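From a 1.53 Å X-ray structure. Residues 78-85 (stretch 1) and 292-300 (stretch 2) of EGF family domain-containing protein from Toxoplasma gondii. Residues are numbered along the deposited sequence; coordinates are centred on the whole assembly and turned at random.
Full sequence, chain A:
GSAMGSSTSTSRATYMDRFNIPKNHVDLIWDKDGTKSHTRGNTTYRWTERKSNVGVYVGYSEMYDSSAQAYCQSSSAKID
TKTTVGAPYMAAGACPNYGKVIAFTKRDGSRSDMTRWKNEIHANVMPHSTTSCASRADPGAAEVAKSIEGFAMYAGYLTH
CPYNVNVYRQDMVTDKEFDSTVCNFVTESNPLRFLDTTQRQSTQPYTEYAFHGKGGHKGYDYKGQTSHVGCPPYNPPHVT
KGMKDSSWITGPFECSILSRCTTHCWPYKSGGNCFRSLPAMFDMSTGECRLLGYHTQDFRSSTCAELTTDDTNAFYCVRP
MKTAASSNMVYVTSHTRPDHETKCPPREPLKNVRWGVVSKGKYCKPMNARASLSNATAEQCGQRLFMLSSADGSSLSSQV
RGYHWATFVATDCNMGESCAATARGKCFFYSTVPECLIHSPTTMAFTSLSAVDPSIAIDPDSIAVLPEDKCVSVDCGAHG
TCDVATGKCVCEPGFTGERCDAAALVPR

Stretch 1, residues 78-85: KIDTKTTV
Stretch 2, residues 292-300: LGYHTQDFR

A short helix lies against an irregular segment more than two hundred residues away in the same chain, and a single carboxylate organises the contact. Residues 81-84 are helical (phi/psi -70/-19, -59/-41, -77/-44, -86/-27), with Lys82 N hydrogen-bonded to Ile79 O at 2.9 Å and Val85 N to Thr81 O at 2.7 Å. Stretch 2 has no regular structure: Tyr294 (-124/141) is extended, His295 (-84/-23) makes a turn, Thr296 (-56/134) extends again, Gln297 (-115/-20) bends the chain, and Asp298 (-147/131) and Phe299 (-149/122) are extended. The two run in the same sense, with CA-CA distances of 6.1 Å for Asp80-Tyr294, 5.5 Å for Thr81-Thr296 and 6.1 Å for Thr84-Phe299.

The polar rule is an acidic side chain facing a turn whose two successive amides, His295 N and Thr296 N, point at the carboxylate. Asp80 (chi1 62°, p; chi2 -76°) points toward stretch 2; its OD1 accepts from His295 N at 3.0 Å, nearly linear at 173°, while OD2 accepts from Thr296 N at 2.9 Å and from Thr296 OG1 at 2.6 Å. Thr296 takes rotamer m, so its backbone and hydroxyl serve the same oxygen. Thr84 (p), one helical turn after Asp80, brings its OG1 within 2.7 Å of Thr296 OG1, extending the polar cluster.

Apolar contacts flank it. Thr84 CG2 sits over one face of the Phe299 ring (chi1 -172°, t; chi2 52°), 3.9 Å from the centroid and 12° off the normal, a CH-pi contact. Thr81 CG2 (chi1 43°, p) packs 3.8 Å from His295 CB, and Ile79 CG2 (m, t) lies 4.0 Å from His295 CD2, with His295 at chi1 -63°, chi2 -79°.

Two waters complete the joint: one lies 2.9 Å from Asp80 OD1 and 2.7 Å from Gly293 O; the other donates to Thr84 O and Asp298 O, 2.8 Å each.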

# COMPACT_ATOMS: atom_id res chain seq x y z
N LYS A 78 16.88 -8.05 -6.72
CA LYS A 78 16.99 -7.11 -5.61
C LYS A 78 15.60 -6.70 -5.15
O LYS A 78 14.79 -6.23 -5.94
CB LYS A 78 17.80 -5.87 -6.01
CG LYS A 78 17.98 -4.88 -4.88
CD LYS A 78 18.90 -3.74 -5.29
CE LYS A 78 19.05 -2.74 -4.15
NZ LYS A 78 20.03 -1.67 -4.48
N ILE A 79 15.32 -6.91 -3.87
CA ILE A 79 14.10 -6.43 -3.25
C ILE A 79 14.53 -5.51 -2.11
O ILE A 79 15.44 -5.85 -1.36
CB ILE A 79 13.23 -7.58 -2.73
CG1 ILE A 79 13.04 -8.63 -3.84
CG2 ILE A 79 11.89 -7.05 -2.25
CD1 ILE A 79 12.23 -9.80 -3.45
N ASP A 80 13.89 -4.34 -1.99
CA ASP A 80 14.38 -3.31 -1.08
C ASP A 80 14.48 -3.79 0.36
O ASP A 80 15.36 -3.35 1.11
CB ASP A 80 13.50 -2.05 -1.17
CG ASP A 80 12.06 -2.31 -0.75
OD1 ASP A 80 11.27 -2.90 -1.53
OD2 ASP A 80 11.70 -1.87 0.36
N THR A 81 13.61 -4.71 0.75
CA THR A 81 13.61 -5.24 2.12
C THR A 81 14.81 -6.15 2.44
O THR A 81 15.13 -6.37 3.61
CB THR A 81 12.31 -6.02 2.37
OG1 THR A 81 12.02 -6.83 1.22
CG2 THR A 81 11.15 -5.04 2.60
N LYS A 82 15.49 -6.67 1.42
CA LYS A 82 16.68 -7.48 1.70
C LYS A 82 17.70 -6.64 2.47
O LYS A 82 18.32 -7.12 3.43
CB LYS A 82 17.30 -8.02 0.42
CG LYS A 82 16.50 -9.14 -0.17
CD LYS A 82 17.34 -9.95 -1.14
CE LYS A 82 16.80 -9.85 -2.54
NZ LYS A 82 17.21 -11.04 -3.35
N THR A 83 17.85 -5.39 2.06
CA THR A 83 18.79 -4.48 2.71
C THR A 83 18.28 -3.95 4.03
O THR A 83 19.01 -3.89 5.01
CB THR A 83 19.11 -3.29 1.78
OG1 THR A 83 19.77 -3.77 0.61
CG2 THR A 83 20.01 -2.26 2.48
N THR A 84 17.01 -3.55 4.07
CA THR A 84 16.48 -2.86 5.23
C THR A 84 15.98 -3.80 6.33
O THR A 84 15.97 -3.41 7.49
CB THR A 84 15.33 -1.95 4.84
OG1 THR A 84 14.32 -2.75 4.21
CG2 THR A 84 15.80 -0.85 3.87
N VAL A 85 15.56 -5.01 5.96
CA VAL A 85 14.98 -5.95 6.91
C VAL A 85 15.78 -7.25 7.02
O VAL A 85 15.80 -7.88 8.08
CB VAL A 85 13.51 -6.29 6.54
CG1 VAL A 85 12.85 -7.14 7.64
CG2 VAL A 85 12.72 -5.01 6.29
N LEU A 292 3.38 2.38 -4.36
CA LEU A 292 4.67 2.62 -3.70
C LEU A 292 5.71 1.68 -4.30
O LEU A 292 5.42 0.52 -4.60
CB LEU A 292 4.57 2.40 -2.19
CG LEU A 292 3.52 3.24 -1.46
CD1 LEU A 292 3.49 2.85 0.02
CD2 LEU A 292 3.77 4.72 -1.61
N GLY A 293 6.93 2.17 -4.44
CA GLY A 293 7.98 1.39 -5.07
C GLY A 293 8.72 0.47 -4.11
O GLY A 293 9.46 -0.42 -4.54
N TYR A 294 8.51 0.68 -2.82
CA TYR A 294 9.23 -0.04 -1.77
C TYR A 294 8.27 -0.75 -0.82
O TYR A 294 7.22 -0.20 -0.46
CB TYR A 294 10.10 0.92 -0.97
CG TYR A 294 11.25 1.57 -1.70
CD1 TYR A 294 12.03 0.87 -2.61
CD2 TYR A 294 11.59 2.90 -1.44
CE1 TYR A 294 13.11 1.47 -3.25
CE2 TYR A 294 12.67 3.51 -2.07
CZ TYR A 294 13.42 2.79 -2.97
OH TYR A 294 14.50 3.39 -3.61
N HIS A 295 8.65 -1.96 -0.41
CA HIS A 295 7.91 -2.75 0.56
C HIS A 295 8.25 -2.38 2.00
O HIS A 295 7.46 -2.62 2.91
CB HIS A 295 8.17 -4.24 0.36
CG HIS A 295 7.72 -4.76 -0.96
ND1 HIS A 295 6.40 -5.06 -1.23
CD2 HIS A 295 8.41 -5.02 -2.09
CE1 HIS A 295 6.30 -5.49 -2.48
NE2 HIS A 295 7.51 -5.49 -3.02
N THR A 296 9.43 -1.80 2.19
CA THR A 296 9.89 -1.41 3.52
C THR A 296 8.88 -0.50 4.19
O THR A 296 8.38 0.45 3.57
CB THR A 296 11.27 -0.69 3.43
OG1 THR A 296 12.26 -1.58 2.90
CG2 THR A 296 11.73 -0.23 4.80
N GLN A 297 8.57 -0.77 5.45
CA GLN A 297 7.69 0.11 6.23
C GLN A 297 8.38 0.79 7.41
O GLN A 297 7.91 1.81 7.89
CB GLN A 297 6.49 -0.70 6.71
CG GLN A 297 5.52 -1.06 5.59
CD GLN A 297 4.86 -2.40 5.81
OE1 GLN A 297 4.00 -2.53 6.67
NE2 GLN A 297 5.29 -3.40 5.06
N ASP A 298 9.51 0.24 7.84
CA ASP A 298 10.28 0.81 8.96
C ASP A 298 11.76 0.55 8.72
O ASP A 298 12.15 -0.57 8.42
CB ASP A 298 9.83 0.18 10.29
CG ASP A 298 10.34 0.93 11.51
OD1 ASP A 298 11.54 0.81 11.84
OD2 ASP A 298 9.53 1.61 12.18
N PHE A 299 12.58 1.59 8.86
CA PHE A 299 14.03 1.45 8.76
C PHE A 299 14.63 2.49 9.67
O PHE A 299 14.34 3.68 9.54
CB PHE A 299 14.51 1.62 7.31
CG PHE A 299 15.98 1.30 7.11
CD1 PHE A 299 16.51 0.10 7.56
CD2 PHE A 299 16.82 2.19 6.46
CE1 PHE A 299 17.84 -0.19 7.37
CE2 PHE A 299 18.16 1.90 6.27
CZ PHE A 299 18.67 0.70 6.73
N ARG A 300 15.44 2.06 10.63
CA ARG A 300 15.96 2.97 11.64
C ARG A 300 17.35 2.53 12.11
O ARG A 300 17.79 2.92 13.19
CB ARG A 300 15.01 3.07 12.83
CG ARG A 300 14.79 1.76 13.57
CD ARG A 300 13.85 1.93 14.75
NE ARG A 300 12.46 2.09 14.36
CZ ARG A 300 11.48 2.41 15.20
NH1 ARG A 300 11.75 2.63 16.48
NH2 ARG A 300 10.24 2.52 14.75
O HOH W 1 10.36 -2.97 -4.23
O HOH W 2 14.05 -2.50 9.30